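Local coordinates for conserved domain protein (Streptococcus pneumoniae, PDB 2I7R) that is of unknown function but belongs to the glyoxalase/bleomycin resistance/dioxygenase superfamily, whose members include metal-dependent enzymes and drug-binding proteins, at residues Q18-L23 and G37-T42; E24-K29 and L84-L89; S101-V104 and L110-D113. All coordinates share one frame; numbering follows the deposited sequence.

Contact 1 (Q18-L23 and G37-T42); sequences QVCADL and GFAQFT
Cys20 reaches from the helix to Ala39 and Phe41 of the strand, and its side chain can be followed outward atom by atom. CB lies 3.9 Å from Ala39 CB. SG is anti to the backbone N of Cys20 (chi1 178°), which carries it out over the strand. There SG touches two partners, Ala39 CB at 3.6 Å and Phe41 CZ at 3.8 Å. The sulfur is 4.8 Å from the centroid of the Phe41 ring and 60° off its normal. This is an oblique sulfur-aromatic contact.

Helix 18-23 runs nearly parallel to strand 38-42, with 20° between the axes of these segments and 9.1 Å at their closest. This is the helix-on-sheet packing of the βαβββ modules from which the glyoxalase superfamily fold is built. Ala39 and Phe41 stand two residues apart and both point at the helix. The Ala39 methyl faces Cys20, where the two backbones come nearest within the contact, and the ring reaches on to the next helical turn.

Phe41 enters with its far end first. CZ meets Cys20 O at 3.6 Å, and the oxygen lies at the ring edge, in its plane. The same CZ is 3.8 Å from Leu23 CB. CE2 packs on Leu23 CD2 at 4.1 Å, and the Leu23 and Phe41 side chains cross obliquely. Glu24 and Leu27 of the same helix also touch the ring. Leu23 continues onto Leu50 of strand 46-51 and Pro107, while Cys20 also packs against Ala31.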
# COMPACT_ATOMS: atom_id res chain seq x y z
N GLN A 18 7.89 6.45 16.64
CA GLN A 18 6.77 5.83 17.36
C GLN A 18 5.94 4.90 16.46
O GLN A 18 5.57 3.79 16.86
CB GLN A 18 5.86 6.90 17.98
CG GLN A 18 4.85 6.34 19.02
CD GLN A 18 5.56 5.58 20.17
OE1 GLN A 18 5.27 4.40 20.43
NE2 GLN A 18 6.50 6.25 20.82
N VAL A 19 5.64 5.37 15.26
CA VAL A 19 4.89 4.57 14.31
C VAL A 19 5.70 3.29 14.02
O VAL A 19 5.15 2.20 13.98
CB VAL A 19 4.51 5.40 13.04
CG1 VAL A 19 3.76 4.55 11.99
CG2 VAL A 19 3.67 6.60 13.45
N CYS A 20 7.02 3.44 13.91
CA CYS A 20 7.94 2.32 13.63
C CYS A 20 7.89 1.32 14.76
O CYS A 20 7.68 0.11 14.52
CB CYS A 20 9.40 2.77 13.38
SG CYS A 20 10.49 1.36 13.09
N ALA A 21 8.10 1.81 15.99
CA ALA A 21 8.08 0.98 17.19
C ALA A 21 6.76 0.19 17.31
O ALA A 21 6.74 -1.01 17.59
CB ALA A 21 8.31 1.83 18.41
N ASP A 22 5.64 0.87 17.07
CA ASP A 22 4.31 0.24 17.11
C ASP A 22 4.14 -0.86 16.05
O ASP A 22 3.61 -1.93 16.33
CB ASP A 22 3.22 1.28 16.93
CG ASP A 22 3.09 2.23 18.11
OD1 ASP A 22 3.71 1.97 19.16
OD2 ASP A 22 2.37 3.24 17.98
N LEU A 23 4.56 -0.56 14.83
CA LEU A 23 4.53 -1.50 13.71
C LEU A 23 5.39 -2.75 13.96
O LEU A 23 4.97 -3.84 13.64
CB LEU A 23 4.94 -0.78 12.42
CG LEU A 23 4.13 -1.01 11.14
CD1 LEU A 23 2.61 -1.25 11.35
CD2 LEU A 23 4.38 0.11 10.08
N GLY A 37 13.52 9.93 10.73
CA GLY A 37 12.54 10.25 9.69
C GLY A 37 12.23 9.19 8.64
O GLY A 37 11.52 9.47 7.69
N PHE A 38 12.74 7.98 8.82
CA PHE A 38 12.54 6.92 7.85
C PHE A 38 12.67 5.60 8.56
O PHE A 38 13.51 5.49 9.45
CB PHE A 38 13.62 7.05 6.77
CG PHE A 38 13.56 6.01 5.67
CD1 PHE A 38 12.86 6.27 4.49
CD2 PHE A 38 14.29 4.82 5.77
CE1 PHE A 38 12.84 5.33 3.42
CE2 PHE A 38 14.26 3.86 4.71
CZ PHE A 38 13.54 4.14 3.53
N ALA A 39 11.88 4.60 8.16
CA ALA A 39 12.01 3.19 8.61
C ALA A 39 11.63 2.27 7.45
O ALA A 39 10.75 2.59 6.63
CB ALA A 39 11.12 2.89 9.84
N GLN A 40 12.30 1.13 7.37
CA GLN A 40 12.06 0.20 6.28
C GLN A 40 11.75 -1.14 6.87
O GLN A 40 12.55 -1.66 7.66
CB GLN A 40 13.31 0.06 5.40
CG GLN A 40 13.33 -1.21 4.51
CD GLN A 40 14.70 -1.42 3.84
OE1 GLN A 40 15.32 -0.46 3.37
NE2 GLN A 40 15.17 -2.66 3.81
N PHE A 41 10.64 -1.72 6.44
CA PHE A 41 10.31 -3.07 6.79
C PHE A 41 10.32 -3.89 5.52
O PHE A 41 9.89 -3.42 4.47
CB PHE A 41 8.90 -3.15 7.41
CG PHE A 41 8.79 -2.51 8.77
CD1 PHE A 41 8.87 -3.28 9.92
CD2 PHE A 41 8.58 -1.14 8.90
CE1 PHE A 41 8.75 -2.70 11.18
CE2 PHE A 41 8.44 -0.56 10.18
CZ PHE A 41 8.53 -1.33 11.30
N THR A 42 10.80 -5.12 5.63
CA THR A 42 10.59 -6.12 4.58
C THR A 42 9.53 -7.10 5.11
O THR A 42 9.60 -7.57 6.25
CB THR A 42 11.93 -6.79 4.21
OG1 THR A 42 12.85 -5.77 3.75
CG2 THR A 42 11.75 -7.85 3.10

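Contact 2 (E24-K29 and L84-L89); sequences EHILDK and LGIKVL
The main-chain carbonyl of His25 is the flat group that meets Leu84. Leu84 CD1 lies over one face of this carbonyl, 3.4 Å from His25 O and 4.0 Å from His25 C. The imidazole ring itself stays at the periphery. His25 approaches through CB, which is 4.2 Å from Leu84 CD1.

The contact joins the end of helix 16-27 to the turn that leaves helix 74-84 and leads into strand 88-94. The chain has two mixed four-stranded sheets and two helices, consistent with the paired βαβββ architecture of the glyoxalase superfamily. The turn begins with a Schellman motif. Gly85 ends the helix with positive phi (85°), and the chain then swings back so that Ile86 also faces helix 16-27. Helix 16-27 ends close by, where Asp28 leaves helical geometry with positive phi. Its backbone N makes weak bonds back to Glu24 O and His25 O.

One layer further in, the ethyl arms of Ile26 and Ile86 meet at an angle. In both, CG1 is the branch that touches. Ile86 CG1 is anti to its own carbonyl carbon (chi1 -56°), which sends the ethyl arm toward the helix. Ile26 is buried and packs further on Phe114 of strand 111-116, whereas His25 and Leu84 lie at the surface. Next to this apolar patch Arg80 NH2 of helix 74-84 hydrogen-bonds Ile26 O. Leu27, next along the helix, packs on Met4 of the second subunit. The isoleucine pair itself meets through Ile26 CG1, 4.1 Å from Ile86 CD1 and 4.2 Å from Ile86 CG1.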
# COMPACT_ATOMS: atom_id res chain seq x y z
N GLU A 24 6.56 -2.59 14.59
CA GLU A 24 7.38 -3.75 15.01
C GLU A 24 6.67 -4.72 15.97
O GLU A 24 6.80 -5.93 15.81
CB GLU A 24 8.72 -3.30 15.61
CG GLU A 24 9.48 -2.36 14.70
CD GLU A 24 10.84 -1.94 15.24
OE1 GLU A 24 10.96 -1.57 16.43
OE2 GLU A 24 11.80 -1.97 14.44
N HIS A 25 5.94 -4.20 16.97
CA HIS A 25 5.19 -5.07 17.87
C HIS A 25 4.06 -5.76 17.11
O HIS A 25 3.86 -6.97 17.24
CB HIS A 25 4.62 -4.31 19.07
CG HIS A 25 5.67 -3.80 20.00
ND1 HIS A 25 5.94 -2.46 20.13
CD2 HIS A 25 6.52 -4.44 20.83
CE1 HIS A 25 6.91 -2.29 21.01
NE2 HIS A 25 7.27 -3.48 21.46
N ILE A 26 3.35 -5.01 16.27
CA ILE A 26 2.26 -5.62 15.51
C ILE A 26 2.74 -6.70 14.54
O ILE A 26 2.12 -7.75 14.42
CB ILE A 26 1.47 -4.56 14.77
CG1 ILE A 26 0.67 -3.73 15.78
CG2 ILE A 26 0.56 -5.23 13.70
CD1 ILE A 26 0.27 -2.40 15.26
N LEU A 27 3.85 -6.44 13.85
CA LEU A 27 4.35 -7.34 12.84
C LEU A 27 5.24 -8.42 13.45
O LEU A 27 5.54 -9.43 12.81
CB LEU A 27 5.15 -6.56 11.81
CG LEU A 27 4.40 -5.62 10.85
CD1 LEU A 27 5.41 -4.76 10.08
CD2 LEU A 27 3.46 -6.44 9.92
N ASP A 28 5.66 -8.17 14.70
CA ASP A 28 6.55 -9.06 15.42
C ASP A 28 7.87 -9.20 14.65
O ASP A 28 8.45 -10.28 14.60
CB ASP A 28 5.90 -10.43 15.61
CG ASP A 28 6.64 -11.29 16.57
OD1 ASP A 28 7.29 -10.75 17.48
OD2 ASP A 28 6.56 -12.52 16.43
N LYS A 29 8.31 -8.12 14.03
CA LYS A 29 9.67 -8.09 13.46
C LYS A 29 10.17 -6.67 13.49
O LYS A 29 9.38 -5.72 13.40
CB LYS A 29 9.75 -8.67 12.03
CG LYS A 29 9.19 -7.80 10.95
CD LYS A 29 9.15 -8.56 9.63
CE LYS A 29 10.53 -8.74 9.03
NZ LYS A 29 10.47 -9.80 7.98
N LEU A 84 -0.78 -8.64 23.44
CA LEU A 84 -0.15 -7.31 23.34
C LEU A 84 -1.09 -6.15 23.64
O LEU A 84 -0.62 -5.05 23.91
CB LEU A 84 0.46 -7.09 21.94
CG LEU A 84 1.82 -7.71 21.66
CD1 LEU A 84 2.16 -7.52 20.19
CD2 LEU A 84 2.90 -7.10 22.59
N GLY A 85 -2.40 -6.36 23.57
CA GLY A 85 -3.32 -5.27 23.79
C GLY A 85 -3.61 -4.44 22.55
O GLY A 85 -4.12 -3.31 22.64
N ILE A 86 -3.30 -4.99 21.38
CA ILE A 86 -3.65 -4.34 20.11
C ILE A 86 -5.15 -4.35 19.79
O ILE A 86 -5.81 -5.36 20.02
CB ILE A 86 -2.89 -4.98 18.96
CG1 ILE A 86 -1.36 -4.93 19.25
CG2 ILE A 86 -3.26 -4.33 17.65
CD1 ILE A 86 -0.84 -3.49 19.54
N LYS A 87 -5.69 -3.25 19.28
CA LYS A 87 -7.10 -3.19 18.91
C LYS A 87 -7.39 -4.13 17.75
O LYS A 87 -6.88 -3.93 16.64
CB LYS A 87 -7.56 -1.76 18.58
CG LYS A 87 -9.06 -1.62 18.21
CD LYS A 87 -9.95 -2.14 19.34
CE LYS A 87 -11.48 -2.02 19.10
NZ LYS A 87 -12.21 -3.08 19.94
N VAL A 88 -8.22 -5.14 18.03
CA VAL A 88 -8.68 -6.05 17.01
C VAL A 88 -10.01 -5.53 16.50
O VAL A 88 -10.96 -5.39 17.26
CB VAL A 88 -8.80 -7.50 17.53
CG1 VAL A 88 -9.46 -8.39 16.47
CG2 VAL A 88 -7.41 -8.06 17.90
N LEU A 89 -10.04 -5.24 15.20
CA LEU A 89 -11.22 -4.68 14.56
C LEU A 89 -12.24 -5.74 14.11
O LEU A 89 -13.42 -5.46 14.06
CB LEU A 89 -10.82 -3.78 13.37
CG LEU A 89 -10.01 -2.53 13.71
CD1 LEU A 89 -9.59 -1.80 12.45
CD2 LEU A 89 -10.79 -1.58 14.65

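Contact 3 (S101-V104 and L110-D113); sequences SLLV and LVLD
Asp113 reaches Leu102 because its CG stands anti to the backbone N (chi1 175°), sending the carboxylate across to the neighbouring strand. Val104 is turned so that CG2 falls between its own N and carbonyl carbon, and this methyl meets Leu112 CB at 4.0 Å.

The two strands form an antiparallel β-hairpin at the centre of a mixed four-stranded sheet, flanked by strands 88-94 and 65-70. Their segment axes are 4.7 Å apart. Val104 and Leu112 are a hydrogen-bonded pair. Val104 N gives to Leu112 O at 2.8 Å, and Leu112 N gives to Val104 O at 2.9 Å. Both bonds are nearly straight. The side chains of this pair lie on the sheet face covered by helix 74-84, where Val104 packs on Leu81.

Leu103 and Asp113 make the next pair, non-hydrogen-bonded, with side chains on the other face. Here Leu103 CD2 presses on Val111 CG1 at 3.5 Å, a contact tighter than usual for two methyls. Val56 of the second subunit packs on both of these residues.

Asp113 OD1 lies against Ser101 CB (3.1 Å) and the backbone of Leu102. Leu102 N gives to OD1 at 3.2 Å, nearly along the C-O axis, though the bond is bent to 147°. Leu102 O is also 3.1 Å from OD1. These two are both acceptors, so that approach is not a bond. Asp113 CA offers its hydrogen to Leu102 O in a CA-H...O contact. OD2 is bonded to His68 ND1 on strand 65-70. With one oxygen held by a backbone N-H and the other by a histidine, these two bonds would restrict the rotation of the carboxylate, so that Asp113, on strand 111-116, links the strands on its two sides, 100-105 and 65-70.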
# COMPACT_ATOMS: atom_id res chain seq x y z
N SER A 101 -9.44 -14.35 7.94
CA SER A 101 -8.78 -13.08 8.17
C SER A 101 -8.97 -12.52 9.58
O SER A 101 -9.83 -12.95 10.31
CB SER A 101 -9.21 -12.05 7.13
OG SER A 101 -10.53 -11.63 7.38
N LEU A 102 -8.12 -11.56 9.89
CA LEU A 102 -8.04 -10.91 11.19
C LEU A 102 -7.64 -9.47 10.87
O LEU A 102 -6.57 -9.22 10.30
CB LEU A 102 -6.94 -11.57 12.04
CG LEU A 102 -6.47 -10.88 13.32
CD1 LEU A 102 -7.64 -10.81 14.33
CD2 LEU A 102 -5.25 -11.61 13.91
N LEU A 103 -8.52 -8.55 11.23
CA LEU A 103 -8.32 -7.13 10.99
C LEU A 103 -7.91 -6.41 12.25
O LEU A 103 -8.61 -6.50 13.27
CB LEU A 103 -9.60 -6.52 10.43
CG LEU A 103 -9.36 -6.68 8.94
CD1 LEU A 103 -10.39 -7.57 8.30
CD2 LEU A 103 -9.15 -5.32 8.24
N VAL A 104 -6.78 -5.70 12.20
CA VAL A 104 -6.26 -5.04 13.40
C VAL A 104 -5.99 -3.55 13.16
O VAL A 104 -5.67 -3.16 12.05
CB VAL A 104 -5.01 -5.77 14.00
CG1 VAL A 104 -5.18 -7.27 13.87
CG2 VAL A 104 -3.75 -5.36 13.32
N LEU A 110 -3.49 3.35 10.22
CA LEU A 110 -3.31 2.15 9.36
C LEU A 110 -4.16 1.02 9.90
O LEU A 110 -4.33 0.94 11.11
CB LEU A 110 -1.88 1.64 9.30
CG LEU A 110 -0.88 2.66 8.75
CD1 LEU A 110 0.51 2.32 9.18
CD2 LEU A 110 -1.04 2.76 7.28
N VAL A 111 -4.66 0.19 8.99
CA VAL A 111 -5.42 -1.02 9.30
C VAL A 111 -4.71 -2.20 8.60
O VAL A 111 -4.33 -2.13 7.43
CB VAL A 111 -6.91 -0.93 8.78
CG1 VAL A 111 -7.66 -2.28 8.97
CG2 VAL A 111 -7.71 0.30 9.43
N LEU A 112 -4.53 -3.27 9.34
CA LEU A 112 -3.78 -4.41 8.82
C LEU A 112 -4.70 -5.62 8.82
O LEU A 112 -5.52 -5.78 9.74
CB LEU A 112 -2.49 -4.68 9.62
CG LEU A 112 -1.36 -3.65 9.36
CD1 LEU A 112 -1.60 -2.39 10.16
CD2 LEU A 112 0.04 -4.22 9.69
N ASP A 113 -4.56 -6.45 7.79
CA ASP A 113 -5.25 -7.74 7.75
C ASP A 113 -4.21 -8.84 7.68
O ASP A 113 -3.39 -8.87 6.77
CB ASP A 113 -6.19 -7.80 6.53
CG ASP A 113 -6.86 -9.15 6.35
OD1 ASP A 113 -7.11 -9.84 7.35
OD2 ASP A 113 -7.14 -9.52 5.20

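Contacts 1 and 3 are buried, while contact 2 is partly at the surface. Contacts 1 and 2 share helix 16-27: its earlier part lies on strand 38-43, and its end meets the turn after helix 74-84. They are also joined by a hydrogen bond from Lys29 NZ to Thr42 O. Contact 2 leads into contact 3 through strand 88-94, where Leu89 N probably bonds Leu103 O. Contacts 1 and 3 lie on opposite sides of the chain centre, about 17 Å apart between centres. Side-chain packing dominates the two helix contacts, whereas contact 3 combines backbone bonds with a buried carboxylate. Contacts 2 and 3 also reach the second subunit.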